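Local coordinates for lysin (Enterococcus phage IMEEF1, PDB 6IST), which probably cleaves bacterial cell-wall peptidoglycan as a phage endolysin, through a calcium-binding CHAP domain of the cysteine-peptidase type, at residues T27-L32 and G47-L52; G75-W80 and G89-A94; V105-N110 and S120-I125; S9-L14 and V34-R39; G42-G47 and N214-N219. All blocks are in the same frame, centred on the assembly; numbering follows the deposited sequence.

In the fold
From the N terminus, contact 4 comes first, closing a loop when helix 29-41 packs against helix 4-13. Contact 1 opens at the start of that second helix, before contact 4 has closed, so the two cross; it ends where 47-52 returns to the helix start. Contact 5 opens at 42-47 and crosses contact 1, with which it shares Gly47. Contacts 2 and 3 then follow in series, pairing strand 77-80 with 90-94 and 103-108 with 123-128 in one antiparallel sheet, and both fall within the long loop that contact 5 completes at 214-219. Contacts 1 to 4 build helices and sheet into the CHAP domain; contact 5 joins this domain to the C-terminal sheet.

Contact 1. Residues T27-L32 and G47-L52; sequences TQCMDL and GNAIAL. With CA (calcium ion), chain E.
Met30 reaches across from the start of helix 29-41 to the turn 47-52, an arrangement within the papain-like CHAP fold, where the helix beginning at the probable nucleophile Cys29 packs beside the sheet that carries His90. The contact across the two segments is one of packing, without hydrogen bonds.

Its apolar part is the meeting of Met30 and Leu52, tip to tip. Met30 CG stands anti to the backbone N (chi1 -160°), and a bend at chi2 (42°) carries SD toward the turn. The methyl CE then lies 3.7 Å from Leu52 CD2, while SD sits 3.9 Å from Leu52 CD1. A lighter touch joins Cys29 SG to Ala49 CB at 4.1 Å, and both of these residues also pack on His90.

Carbon also meets backbone oxygen. Met30 CG approaches Gly47 O to 3.5 Å, and CE lies 3.7 Å from Asn48 O, so the thioether chain runs beside the peptide groups that open the turn. Gly47 has a positive phi (84°), a conformation that favours glycine.

On the calcium side of the helix start, Asp31 does polar work of a different kind. Asp20 and Asp22, with the carbonyls of Trp24 and Gly26, complete the site. OD1 accepts from Ala21 N, whereas OD2 binds the calcium ion at 2.5 Å and takes, on its anti lone pair, the N-H of Gln28 at 2.9 Å.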
# COMPACT_ATOMS: atom_id res chain seq x y z
N THR C 27 20.13 -14.83 -13.03
CA THR C 27 18.74 -15.31 -13.14
C THR C 27 18.57 -16.62 -12.37
O THR C 27 18.66 -17.67 -12.89
CB THR C 27 18.37 -15.39 -14.62
OG1 THR C 27 19.21 -16.36 -15.26
CG2 THR C 27 18.54 -13.98 -15.29
N GLN C 28 18.43 -16.53 -11.03
CA GLN C 28 18.23 -17.66 -10.18
C GLN C 28 16.78 -18.16 -10.19
O GLN C 28 15.91 -17.48 -10.77
CB GLN C 28 18.63 -17.28 -8.77
CG GLN C 28 20.12 -16.89 -8.69
CD GLN C 28 21.05 -18.08 -8.84
OE1 GLN C 28 20.82 -19.17 -8.30
NE2 GLN C 28 22.15 -17.87 -9.56
N CYS C 29 16.53 -19.27 -9.54
CA CYS C 29 15.16 -19.82 -9.54
C CYS C 29 14.13 -18.92 -8.89
O CYS C 29 13.02 -18.66 -9.46
CB CYS C 29 15.12 -21.20 -9.02
SG CYS C 29 15.32 -21.37 -7.21
N MET C 30 14.49 -18.37 -7.73
CA MET C 30 13.54 -17.49 -7.04
C MET C 30 13.21 -16.21 -7.82
O MET C 30 12.11 -15.65 -7.68
CB MET C 30 14.08 -17.22 -5.61
CG MET C 30 13.11 -16.75 -4.51
SD MET C 30 11.47 -17.47 -4.34
CE MET C 30 10.98 -16.82 -2.69
N ASP C 31 14.17 -15.69 -8.62
CA ASP C 31 13.94 -14.56 -9.46
C ASP C 31 12.71 -14.70 -10.34
O ASP C 31 12.02 -13.74 -10.52
CB ASP C 31 15.14 -14.23 -10.34
CG ASP C 31 16.30 -13.65 -9.54
OD1 ASP C 31 16.15 -12.55 -8.95
OD2 ASP C 31 17.36 -14.28 -9.52
N LEU C 32 12.48 -15.89 -10.91
CA LEU C 32 11.32 -16.06 -11.76
C LEU C 32 10.03 -15.97 -10.97
O LEU C 32 9.09 -15.24 -11.34
CB LEU C 32 11.35 -17.45 -12.42
CG LEU C 32 10.14 -17.75 -13.32
CD1 LEU C 32 10.06 -16.65 -14.34
CD2 LEU C 32 10.35 -19.08 -14.01
N GLY C 47 13.07 -14.08 0.62
CA GLY C 47 14.04 -15.13 0.89
C GLY C 47 14.42 -16.00 -0.28
O GLY C 47 14.23 -15.65 -1.43
N ASN C 48 15.05 -17.10 0.02
CA ASN C 48 15.38 -18.13 -0.97
C ASN C 48 14.14 -18.94 -1.20
O ASN C 48 13.16 -18.78 -0.49
CB ASN C 48 16.46 -19.03 -0.42
CG ASN C 48 17.79 -18.34 -0.37
OD1 ASN C 48 18.05 -17.51 -1.19
ND2 ASN C 48 18.66 -18.74 0.57
N ALA C 49 14.19 -19.85 -2.17
CA ALA C 49 13.07 -20.70 -2.46
C ALA C 49 12.51 -21.45 -1.29
O ALA C 49 11.32 -21.61 -1.16
CB ALA C 49 13.49 -21.66 -3.58
N ILE C 50 13.37 -21.97 -0.40
CA ILE C 50 12.96 -22.75 0.69
C ILE C 50 12.08 -21.99 1.67
O ILE C 50 11.28 -22.59 2.37
CB ILE C 50 14.19 -23.32 1.45
CG1 ILE C 50 13.81 -24.38 2.48
CG2 ILE C 50 15.07 -22.21 2.07
CD1 ILE C 50 13.16 -25.57 1.80
N ALA C 51 12.26 -20.67 1.75
CA ALA C 51 11.40 -19.82 2.57
C ALA C 51 9.97 -19.79 2.07
O ALA C 51 9.06 -19.48 2.85
CB ALA C 51 11.91 -18.41 2.67
N LEU C 52 9.71 -20.15 0.81
CA LEU C 52 8.28 -20.35 0.44
C LEU C 52 7.48 -21.41 1.27
O LEU C 52 6.24 -21.46 1.27
CB LEU C 52 8.23 -20.71 -1.05
CG LEU C 52 8.66 -19.63 -2.04
CD1 LEU C 52 8.87 -20.20 -3.43
CD2 LEU C 52 7.71 -18.42 -2.09
CA CA E . 19.13 -12.54 -9.27

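Contact 2. Residues G75-W80 and G89-A94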
# COMPACT_ATOMS: atom_id res chain seq x y z
N GLY C 75 -0.44 -22.95 -13.00
CA GLY C 75 -0.29 -21.60 -12.43
C GLY C 75 0.12 -21.66 -10.95
O GLY C 75 0.32 -20.59 -10.33
N ASP C 76 0.32 -22.85 -10.46
CA ASP C 76 0.84 -23.09 -9.09
C ASP C 76 2.30 -22.70 -9.08
O ASP C 76 3.01 -22.84 -10.09
CB ASP C 76 0.77 -24.54 -8.72
CG ASP C 76 -0.62 -24.97 -8.20
OD1 ASP C 76 -1.48 -24.09 -7.94
OD2 ASP C 76 -0.77 -26.20 -7.96
N VAL C 77 2.75 -22.15 -7.95
CA VAL C 77 4.18 -21.91 -7.70
C VAL C 77 4.68 -23.21 -7.03
O VAL C 77 4.17 -23.61 -5.99
CB VAL C 77 4.39 -20.72 -6.76
CG1 VAL C 77 5.86 -20.65 -6.33
CG2 VAL C 77 3.91 -19.41 -7.35
N MET C 78 5.67 -23.89 -7.61
CA MET C 78 6.21 -25.12 -7.15
C MET C 78 7.30 -24.84 -6.21
O MET C 78 8.11 -23.91 -6.38
CB MET C 78 6.81 -25.86 -8.34
CG MET C 78 5.85 -26.19 -9.41
SD MET C 78 4.47 -27.21 -8.99
CE MET C 78 5.29 -28.46 -7.94
N ILE C 79 7.34 -25.65 -5.21
CA ILE C 79 8.34 -25.60 -4.18
C ILE C 79 9.03 -26.95 -4.00
O ILE C 79 8.38 -27.96 -3.67
CB ILE C 79 7.68 -25.20 -2.84
CG1 ILE C 79 6.71 -24.01 -2.96
CG2 ILE C 79 8.78 -24.93 -1.81
CD1 ILE C 79 5.88 -23.86 -1.71
N TRP C 80 10.36 -26.96 -4.14
CA TRP C 80 11.19 -28.08 -3.80
C TRP C 80 11.82 -27.77 -2.50
O TRP C 80 12.46 -26.68 -2.37
CB TRP C 80 12.24 -28.26 -4.80
CG TRP C 80 11.89 -28.88 -6.11
CD1 TRP C 80 12.14 -30.19 -6.50
CD2 TRP C 80 11.25 -28.25 -7.24
NE1 TRP C 80 11.71 -30.37 -7.79
CE2 TRP C 80 11.14 -29.23 -8.26
CE3 TRP C 80 10.73 -27.01 -7.47
CZ2 TRP C 80 10.54 -28.93 -9.50
CZ3 TRP C 80 10.18 -26.68 -8.73
CH2 TRP C 80 10.08 -27.67 -9.70
N GLY C 89 16.31 -24.71 -1.47
CA GLY C 89 15.10 -24.93 -2.24
C GLY C 89 15.26 -24.72 -3.74
O GLY C 89 16.30 -24.39 -4.27
N HIS C 90 14.16 -24.97 -4.43
CA HIS C 90 14.04 -24.61 -5.84
C HIS C 90 12.61 -24.22 -6.04
O HIS C 90 11.76 -24.63 -5.29
CB HIS C 90 14.43 -25.82 -6.68
CG HIS C 90 14.36 -25.56 -8.15
ND1 HIS C 90 15.12 -24.62 -8.79
CD2 HIS C 90 13.56 -26.11 -9.07
CE1 HIS C 90 14.79 -24.59 -10.07
NE2 HIS C 90 13.83 -25.50 -10.26
N THR C 91 12.33 -23.48 -7.12
CA THR C 91 10.98 -23.05 -7.42
C THR C 91 10.87 -22.84 -8.90
O THR C 91 11.84 -22.88 -9.59
CB THR C 91 10.62 -21.79 -6.63
OG1 THR C 91 9.25 -21.46 -6.82
CG2 THR C 91 11.52 -20.56 -7.03
N GLY C 92 9.62 -22.76 -9.35
CA GLY C 92 9.34 -22.44 -10.75
C GLY C 92 7.80 -22.44 -10.84
O GLY C 92 7.09 -22.53 -9.84
N ILE C 93 7.25 -22.24 -12.05
CA ILE C 93 5.82 -22.11 -12.17
C ILE C 93 5.25 -23.27 -12.98
O ILE C 93 5.66 -23.41 -14.15
CB ILE C 93 5.42 -20.81 -12.90
CG1 ILE C 93 6.01 -19.53 -12.22
CG2 ILE C 93 3.89 -20.68 -12.97
CD1 ILE C 93 5.64 -19.32 -10.77
N ALA C 94 4.21 -23.90 -12.47
CA ALA C 94 3.53 -25.09 -13.16
C ALA C 94 2.76 -24.49 -14.33
O ALA C 94 2.03 -23.52 -14.17
CB ALA C 94 2.61 -25.81 -12.25
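Thr91 OG1, anti to the backbone N (chi1 -174°), reaches Met78 O and donates to it over 2.7 Å, nearly along the C=O axis; it is bonded to Thr33 OG1 as well. Backbone bonds tie the rest of this antiparallel beta hairpin: Ala94 N to Asp76 O at 2.9 Å, Gly75 N to Ala94 O at 2.8 Å, Met78 N to Gly92 O at 3.0 Å, and a reciprocal pair between Trp80 and His90.

Those last two residues also meet through their rings in an edge-to-face pair, with planes 60° apart and the centroids of the Trp80 six-membered ring and the imidazole 4.6 Å apart. His90 CD2 sits over the Trp80 face, offset toward its rim and 3.4 Å from CE3. NE2 of the same imidazole bonds Asp108, consistent with a Cys-His-Asp triad completed by Cys29; Trp80 thus packs against the probable catalytic histidine. On the other face, Val77 CG2 touches Ile93 CD1 at 3.8 Å.

Helix 29-41 packs on the Val77 and Thr91 side, through Thr33, Met37 and Cys29. Strand 132-137 flanks 77-80, and strand 103-108 flanks 90-94.

Contact 3. Residues V105-N110 and S120-I125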
# COMPACT_ATOMS: atom_id res chain seq x y z
N VAL C 105 4.94 -30.43 -15.61
CA VAL C 105 5.71 -29.46 -16.32
C VAL C 105 5.71 -28.10 -15.63
O VAL C 105 4.68 -27.58 -15.33
CB VAL C 105 5.19 -29.33 -17.75
CG1 VAL C 105 5.91 -28.26 -18.50
CG2 VAL C 105 5.34 -30.66 -18.49
N SER C 106 6.88 -27.54 -15.39
CA SER C 106 7.03 -26.20 -14.89
C SER C 106 8.12 -25.42 -15.70
O SER C 106 9.01 -26.02 -16.33
CB SER C 106 7.25 -26.19 -13.35
OG SER C 106 8.52 -26.75 -13.02
N VAL C 107 8.05 -24.08 -15.70
CA VAL C 107 9.08 -23.22 -16.27
C VAL C 107 9.88 -22.72 -15.10
O VAL C 107 9.28 -22.23 -14.12
CB VAL C 107 8.47 -22.07 -17.02
CG1 VAL C 107 9.47 -21.01 -17.30
CG2 VAL C 107 7.86 -22.61 -18.27
N ASP C 108 11.15 -23.01 -15.13
CA ASP C 108 12.04 -22.77 -14.00
C ASP C 108 13.30 -22.11 -14.54
O ASP C 108 13.73 -22.41 -15.66
CB ASP C 108 12.58 -24.02 -13.31
CG ASP C 108 11.57 -25.12 -12.93
OD1 ASP C 108 10.33 -24.97 -12.95
OD2 ASP C 108 12.10 -26.14 -12.38
N GLN C 109 13.92 -21.22 -13.74
CA GLN C 109 15.30 -20.78 -13.99
C GLN C 109 16.24 -21.53 -13.18
O GLN C 109 15.90 -21.98 -12.08
CB GLN C 109 15.47 -19.29 -13.69
CG GLN C 109 14.69 -18.45 -14.65
CD GLN C 109 14.81 -16.96 -14.48
OE1 GLN C 109 14.52 -16.24 -15.44
NE2 GLN C 109 15.15 -16.46 -13.29
N ASN C 110 17.45 -21.68 -13.73
CA ASN C 110 18.55 -22.30 -13.00
C ASN C 110 18.38 -23.74 -12.69
O ASN C 110 18.91 -24.27 -11.67
CB ASN C 110 18.91 -21.50 -11.75
CG ASN C 110 20.41 -21.56 -11.46
OD1 ASN C 110 21.21 -21.72 -12.35
ND2 ASN C 110 20.76 -21.48 -10.21
N SER C 120 20.41 -19.40 -14.81
CA SER C 120 20.43 -19.74 -16.22
C SER C 120 19.07 -19.40 -16.66
O SER C 120 18.19 -19.26 -15.83
CB SER C 120 20.67 -21.27 -16.34
OG SER C 120 19.63 -22.09 -15.84
N PRO C 121 18.86 -19.35 -17.96
CA PRO C 121 17.57 -18.95 -18.49
C PRO C 121 16.40 -19.87 -18.14
O PRO C 121 16.57 -21.05 -17.82
CB PRO C 121 17.79 -18.99 -20.04
CG PRO C 121 19.22 -19.10 -20.24
CD PRO C 121 19.85 -19.65 -19.02
N ALA C 122 15.22 -19.31 -18.25
CA ALA C 122 13.99 -20.02 -18.00
C ALA C 122 13.87 -21.13 -19.04
O ALA C 122 14.15 -20.91 -20.26
CB ALA C 122 12.83 -19.09 -18.07
N ALA C 123 13.45 -22.29 -18.57
CA ALA C 123 13.20 -23.41 -19.47
C ALA C 123 11.98 -24.12 -19.03
O ALA C 123 11.64 -24.17 -17.84
CB ALA C 123 14.39 -24.33 -19.46
N ALA C 124 11.32 -24.79 -19.96
CA ALA C 124 10.19 -25.60 -19.64
C ALA C 124 10.69 -27.02 -19.38
O ALA C 124 11.30 -27.61 -20.24
CB ALA C 124 9.12 -25.57 -20.75
N ILE C 125 10.49 -27.51 -18.16
CA ILE C 125 11.05 -28.74 -17.64
C ILE C 125 9.94 -29.78 -17.32
O ILE C 125 8.98 -29.48 -16.58
CB ILE C 125 11.75 -28.49 -16.30
CG1 ILE C 125 12.69 -27.26 -16.33
CG2 ILE C 125 12.49 -29.78 -15.90
CD1 ILE C 125 13.74 -27.41 -17.36
O HOH W 1 16.35 -23.74 -16.12
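Asp108 O takes the N-H of Ala123 at 2.9 Å and lies 3.0 Å from a water that is also in reach of Pro121 O. The return bond, Asp108 N to Ala123 O, makes this a hydrogen-bonded pair of the antiparallel ladder. Ser106 and Ile125 form the next such pair, Ile125 N reaching Ser106 O at 2.8 Å with a nearly straight N-H (175°).

The Asp108 side chain leaves the same face as Ser106 and Ile125. Ser106 OG donates a short bond, 2.5 Å, to OD1 on its syn side, while OD2 is bonded to both His90 NE2 and His127 NE2. The Asp108 and Ile125 side chains cross at about a right angle, Asp108 OD2 lying 4.1 Å from Ile125 CG1. Strand 123-128 is the outermost on this side of the CHAP domain's antiparallel sheet, with 103-108 next to it, and Asp108 is consistent with the third member of a Cys-His-Asp triad, with Ser106 and His127 as further partners that would restrict its rotation.

On the other face Val107 splits its branches: CG1 meets Ala122 CB at 3.9 Å and CG2 meets Ala124 CB at 4.1 Å. Past the ladder, Gln109 CG packs against Ala122 CB, and its extended chain carries the amide to Gln28 O and Val19 N. Asn110 N bonds Ser120 O from above the carbonyl plane, at 3.3 Å.

Contact 4. Residues S9-L14 and V34-R39; sequences SYVNGL and VDVMQR
Tyr10 extends from helix 4-13 to Asp35 and Arg39 on helix 29-41, bridging two nearly antiparallel helices whose short segments cross at 151° with axes 11.3 Å apart at their closest. At this spacing the longer Tyr10 side chain makes most of the contact. This helix pair belongs to the N-terminal CHAP domain, where the longer helix also carries the calcium ligand Asp31 and the probable nucleophile Cys29.

The polar group is built around Asp35. Tyr10 OH donates a very short bond to Asp35 OD2, 2.5 Å, with OD2 at the edge of the phenol ring and in its plane. The two side chains cross at about a right angle, and ring and carboxylate planes are 38° apart. Asp35 forms a salt bridge one helical turn along its own helix: Arg39 NH2 meets OD1 at 2.9 Å on the syn lone pair. NE adds only weak bonds to the two oxygens. Arg39 is extended from CG to NE and passes across the phenol end, its CD 3.6 Å from Tyr10 OH.

Apolar packing is slighter. Val36 CG2 faces Val11 CG2 at 3.9 Å, the two side chains crossing at about a right angle, and also touches Tyr10 CE2 at 4.1 Å. From its own segment, Leu14 CG lies 4.1 Å above one face of the Tyr10 ring, offset toward its rim.

The salt bridge to Arg39 would be expected to favour the charged form of Asp35, while the tyrosine carries the grip across to the other helix.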
# COMPACT_ATOMS: atom_id res chain seq x y z
N SER C 9 0.64 -17.23 -20.38
CA SER C 9 1.22 -16.56 -21.56
C SER C 9 2.56 -15.90 -21.23
O SER C 9 3.54 -16.09 -21.90
CB SER C 9 0.23 -15.56 -22.10
OG SER C 9 0.82 -14.95 -23.21
N TYR C 10 2.59 -15.15 -20.16
CA TYR C 10 3.80 -14.46 -19.74
C TYR C 10 4.93 -15.44 -19.42
O TYR C 10 6.05 -15.32 -19.93
CB TYR C 10 3.50 -13.55 -18.53
CG TYR C 10 4.73 -12.85 -18.05
CD1 TYR C 10 5.25 -11.77 -18.73
CD2 TYR C 10 5.38 -13.30 -16.93
CE1 TYR C 10 6.43 -11.13 -18.30
CE2 TYR C 10 6.54 -12.67 -16.48
CZ TYR C 10 7.08 -11.61 -17.17
OH TYR C 10 8.25 -11.04 -16.68
N VAL C 11 4.63 -16.43 -18.59
CA VAL C 11 5.63 -17.46 -18.23
C VAL C 11 6.16 -18.23 -19.44
O VAL C 11 7.38 -18.31 -19.62
CB VAL C 11 5.09 -18.39 -17.15
CG1 VAL C 11 6.07 -19.50 -16.84
CG2 VAL C 11 4.91 -17.56 -15.89
N ASN C 12 5.27 -18.73 -20.28
CA ASN C 12 5.73 -19.41 -21.48
C ASN C 12 6.58 -18.49 -22.41
O ASN C 12 7.53 -18.97 -23.05
CB ASN C 12 4.57 -20.04 -22.19
CG ASN C 12 4.10 -21.33 -21.53
OD1 ASN C 12 4.92 -22.22 -21.24
ND2 ASN C 12 2.79 -21.47 -21.32
N GLY C 13 6.23 -17.21 -22.46
CA GLY C 13 6.99 -16.15 -23.16
C GLY C 13 8.38 -15.94 -22.62
O GLY C 13 9.25 -15.47 -23.30
N LEU C 14 8.62 -16.26 -21.36
CA LEU C 14 9.96 -16.11 -20.84
C LEU C 14 10.90 -17.20 -21.22
O LEU C 14 12.09 -17.10 -20.95
CB LEU C 14 9.94 -16.11 -19.34
CG LEU C 14 9.29 -14.88 -18.75
CD1 LEU C 14 9.21 -15.07 -17.24
CD2 LEU C 14 10.07 -13.61 -19.14
N VAL C 34 9.56 -14.66 -8.09
CA VAL C 34 9.34 -13.31 -7.56
C VAL C 34 8.86 -12.34 -8.66
O VAL C 34 7.94 -11.60 -8.43
CB VAL C 34 10.61 -12.72 -6.91
CG1 VAL C 34 10.46 -11.22 -6.69
CG2 VAL C 34 10.90 -13.51 -5.65
N ASP C 35 9.38 -12.49 -9.86
CA ASP C 35 8.99 -11.61 -10.93
C ASP C 35 7.51 -11.81 -11.19
O ASP C 35 6.74 -10.86 -11.36
CB ASP C 35 9.81 -11.89 -12.15
CG ASP C 35 9.44 -10.99 -13.35
OD1 ASP C 35 9.62 -9.74 -13.30
OD2 ASP C 35 8.95 -11.55 -14.36
N VAL C 36 7.14 -13.05 -11.45
CA VAL C 36 5.74 -13.33 -11.74
C VAL C 36 4.77 -12.93 -10.63
O VAL C 36 3.71 -12.31 -10.87
CB VAL C 36 5.56 -14.79 -12.11
CG1 VAL C 36 4.10 -15.11 -12.38
CG2 VAL C 36 6.46 -15.15 -13.25
N MET C 37 5.09 -13.27 -9.39
CA MET C 37 4.23 -12.92 -8.34
C MET C 37 4.13 -11.35 -8.19
O MET C 37 3.02 -10.84 -7.93
CB MET C 37 4.68 -13.54 -7.03
CG MET C 37 4.35 -15.04 -6.77
SD MET C 37 2.70 -15.62 -7.07
CE MET C 37 2.86 -16.18 -8.80
N GLN C 38 5.23 -10.62 -8.30
CA GLN C 38 5.21 -9.16 -8.22
C GLN C 38 4.36 -8.53 -9.36
O GLN C 38 3.50 -7.76 -9.10
CB GLN C 38 6.58 -8.58 -8.28
CG GLN C 38 7.38 -8.67 -7.03
CD GLN C 38 8.66 -7.81 -7.11
OE1 GLN C 38 8.95 -7.02 -6.22
NE2 GLN C 38 9.37 -7.92 -8.23
N ARG C 39 4.57 -8.95 -10.60
CA ARG C 39 3.83 -8.34 -11.71
C ARG C 39 2.36 -8.64 -11.67
O ARG C 39 1.55 -7.79 -12.03
CB ARG C 39 4.25 -8.97 -13.03
CG ARG C 39 5.48 -8.42 -13.57
CD ARG C 39 5.76 -9.07 -14.94
NE ARG C 39 7.17 -8.89 -15.03
CZ ARG C 39 7.78 -7.76 -15.36
NH1 ARG C 39 7.11 -6.68 -15.79
NH2 ARG C 39 9.10 -7.75 -15.34

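Contact 5. Residues G42-G47 and N214-N219; sequences GWRPYG and NVTTYN
Gly42 O accepts the N-H of Val215 at 3.0 Å and Val215 O accepts that of Arg44, also at 3.0 Å, so that Val215 is held on both sides in a parallel bridge with Trp43. The end-to-end directions of 42-46 and 214-219 are 22° apart. Gly42, with a positive phi of 67°, is where the chain leaves helix 29-41.

Arg44 reaches over to the second strand. A bend at chi3 (88°) turns NE toward the strand; NH1 donates to Thr217 O over 2.9 Å, the oxygen lying in the guanidinium plane, while Thr216 CG2 sits over one face, 3.5 Å from NH1. One water bridges the segments, accepting from Arg44 NE and Thr217 N and donating to Arg44 O; a second links Arg44 O with Thr217 OG1.

The pairing adds strand 43-44 to the edge of a mixed sheet whose other strands belong to the C-terminal part, giving the CHAP domain a direct backbone tie to it. In phage endolysins such a part commonly binds the cell wall. Tyr218 hydrogen-bonds side chains of another protein chain.

On the side of Trp43, CD1 touches Val215 CG1 at 3.9 Å and Pro45 CG covers the centre of one ring face. Tyr46 crosses Thr217 at about a right angle, CD1 lying 3.5 Å from Thr217 CG2, and its OH donates to Asn219 OD1 at 2.9 Å in the carbonyl plane.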
# COMPACT_ATOMS: atom_id res chain seq x y z
N GLY C 42 1.19 -8.41 -7.12
CA GLY C 42 1.71 -7.34 -6.26
C GLY C 42 2.33 -7.93 -4.99
O GLY C 42 2.47 -7.22 -3.99
N TRP C 43 2.73 -9.19 -5.04
CA TRP C 43 3.34 -9.89 -3.88
C TRP C 43 4.83 -10.08 -4.19
O TRP C 43 5.16 -10.70 -5.23
CB TRP C 43 2.69 -11.23 -3.68
CG TRP C 43 3.39 -12.09 -2.60
CD1 TRP C 43 3.88 -11.66 -1.41
CD2 TRP C 43 3.57 -13.48 -2.62
NE1 TRP C 43 4.40 -12.68 -0.71
CE2 TRP C 43 4.16 -13.84 -1.41
CE3 TRP C 43 3.23 -14.49 -3.51
CZ2 TRP C 43 4.50 -15.13 -1.12
CZ3 TRP C 43 3.58 -15.76 -3.22
CH2 TRP C 43 4.19 -16.09 -2.03
N ARG C 44 5.74 -9.62 -3.32
CA ARG C 44 7.18 -9.97 -3.43
C ARG C 44 7.53 -11.04 -2.36
O ARG C 44 7.69 -10.73 -1.18
CB ARG C 44 8.08 -8.73 -3.28
CG ARG C 44 9.55 -9.03 -3.36
CD ARG C 44 10.45 -7.76 -3.35
NE ARG C 44 10.74 -7.45 -1.93
CZ ARG C 44 11.55 -6.48 -1.45
NH1 ARG C 44 11.72 -6.35 -0.12
NH2 ARG C 44 12.23 -5.69 -2.27
N PRO C 45 7.61 -12.32 -2.76
CA PRO C 45 8.01 -13.34 -1.81
C PRO C 45 9.38 -13.01 -1.29
O PRO C 45 10.19 -12.48 -1.99
CB PRO C 45 8.06 -14.64 -2.67
CG PRO C 45 7.19 -14.34 -3.85
CD PRO C 45 7.38 -12.87 -4.12
N TYR C 46 9.61 -13.45 -0.08
CA TYR C 46 10.83 -13.14 0.63
C TYR C 46 11.78 -14.34 0.64
O TYR C 46 11.38 -15.49 0.60
CB TYR C 46 10.42 -12.76 2.05
CG TYR C 46 11.58 -12.54 2.91
CD1 TYR C 46 12.27 -11.32 2.86
CD2 TYR C 46 12.02 -13.54 3.77
CE1 TYR C 46 13.38 -11.10 3.68
CE2 TYR C 46 13.14 -13.33 4.57
CZ TYR C 46 13.79 -12.12 4.52
OH TYR C 46 14.88 -11.91 5.32
N GLY C 47 13.07 -14.08 0.62
CA GLY C 47 14.04 -15.13 0.89
C GLY C 47 14.42 -16.00 -0.28
O GLY C 47 14.23 -15.65 -1.43
N ASN C 214 -0.77 -4.76 -2.34
CA ASN C 214 0.66 -5.10 -2.36
C ASN C 214 1.10 -5.69 -1.04
O ASN C 214 0.85 -5.11 0.01
CB ASN C 214 1.56 -3.86 -2.56
CG ASN C 214 3.07 -4.19 -2.60
OD1 ASN C 214 3.77 -4.38 -1.54
ND2 ASN C 214 3.62 -4.18 -3.81
N VAL C 215 1.92 -6.70 -1.12
CA VAL C 215 2.54 -7.29 0.08
C VAL C 215 4.01 -7.49 -0.16
O VAL C 215 4.42 -8.19 -1.09
CB VAL C 215 1.90 -8.64 0.40
CG1 VAL C 215 2.65 -9.34 1.52
CG2 VAL C 215 0.47 -8.45 0.84
N THR C 216 4.82 -6.83 0.66
CA THR C 216 6.24 -6.93 0.55
C THR C 216 6.73 -7.19 2.00
O THR C 216 6.12 -6.70 2.94
CB THR C 216 6.81 -5.57 0.03
OG1 THR C 216 6.23 -5.26 -1.26
CG2 THR C 216 8.28 -5.58 -0.13
N THR C 217 7.88 -7.81 2.09
CA THR C 217 8.58 -8.01 3.38
C THR C 217 9.80 -7.11 3.44
O THR C 217 10.64 -7.09 2.50
CB THR C 217 9.04 -9.45 3.49
OG1 THR C 217 7.90 -10.31 3.44
CG2 THR C 217 9.75 -9.75 4.78
N TYR C 218 9.97 -6.41 4.57
CA TYR C 218 11.16 -5.57 4.77
C TYR C 218 11.99 -6.13 5.89
O TYR C 218 11.45 -6.53 6.93
CB TYR C 218 10.69 -4.15 5.20
CG TYR C 218 9.88 -3.47 4.15
CD1 TYR C 218 8.54 -3.81 4.01
CD2 TYR C 218 10.45 -2.60 3.26
CE1 TYR C 218 7.76 -3.18 3.02
CE2 TYR C 218 9.69 -1.95 2.29
CZ TYR C 218 8.36 -2.26 2.15
OH TYR C 218 7.63 -1.62 1.14
N ASN C 219 13.31 -6.20 5.71
CA ASN C 219 14.18 -6.55 6.85
C ASN C 219 14.18 -5.38 7.81
O ASN C 219 14.00 -4.26 7.43
CB ASN C 219 15.63 -6.84 6.42
CG ASN C 219 15.73 -8.07 5.56
OD1 ASN C 219 15.25 -9.15 5.94
ND2 ASN C 219 16.31 -7.91 4.37
O HOH W 2 9.37 -9.26 0.10
O HOH W 3 6.46 -10.72 1.33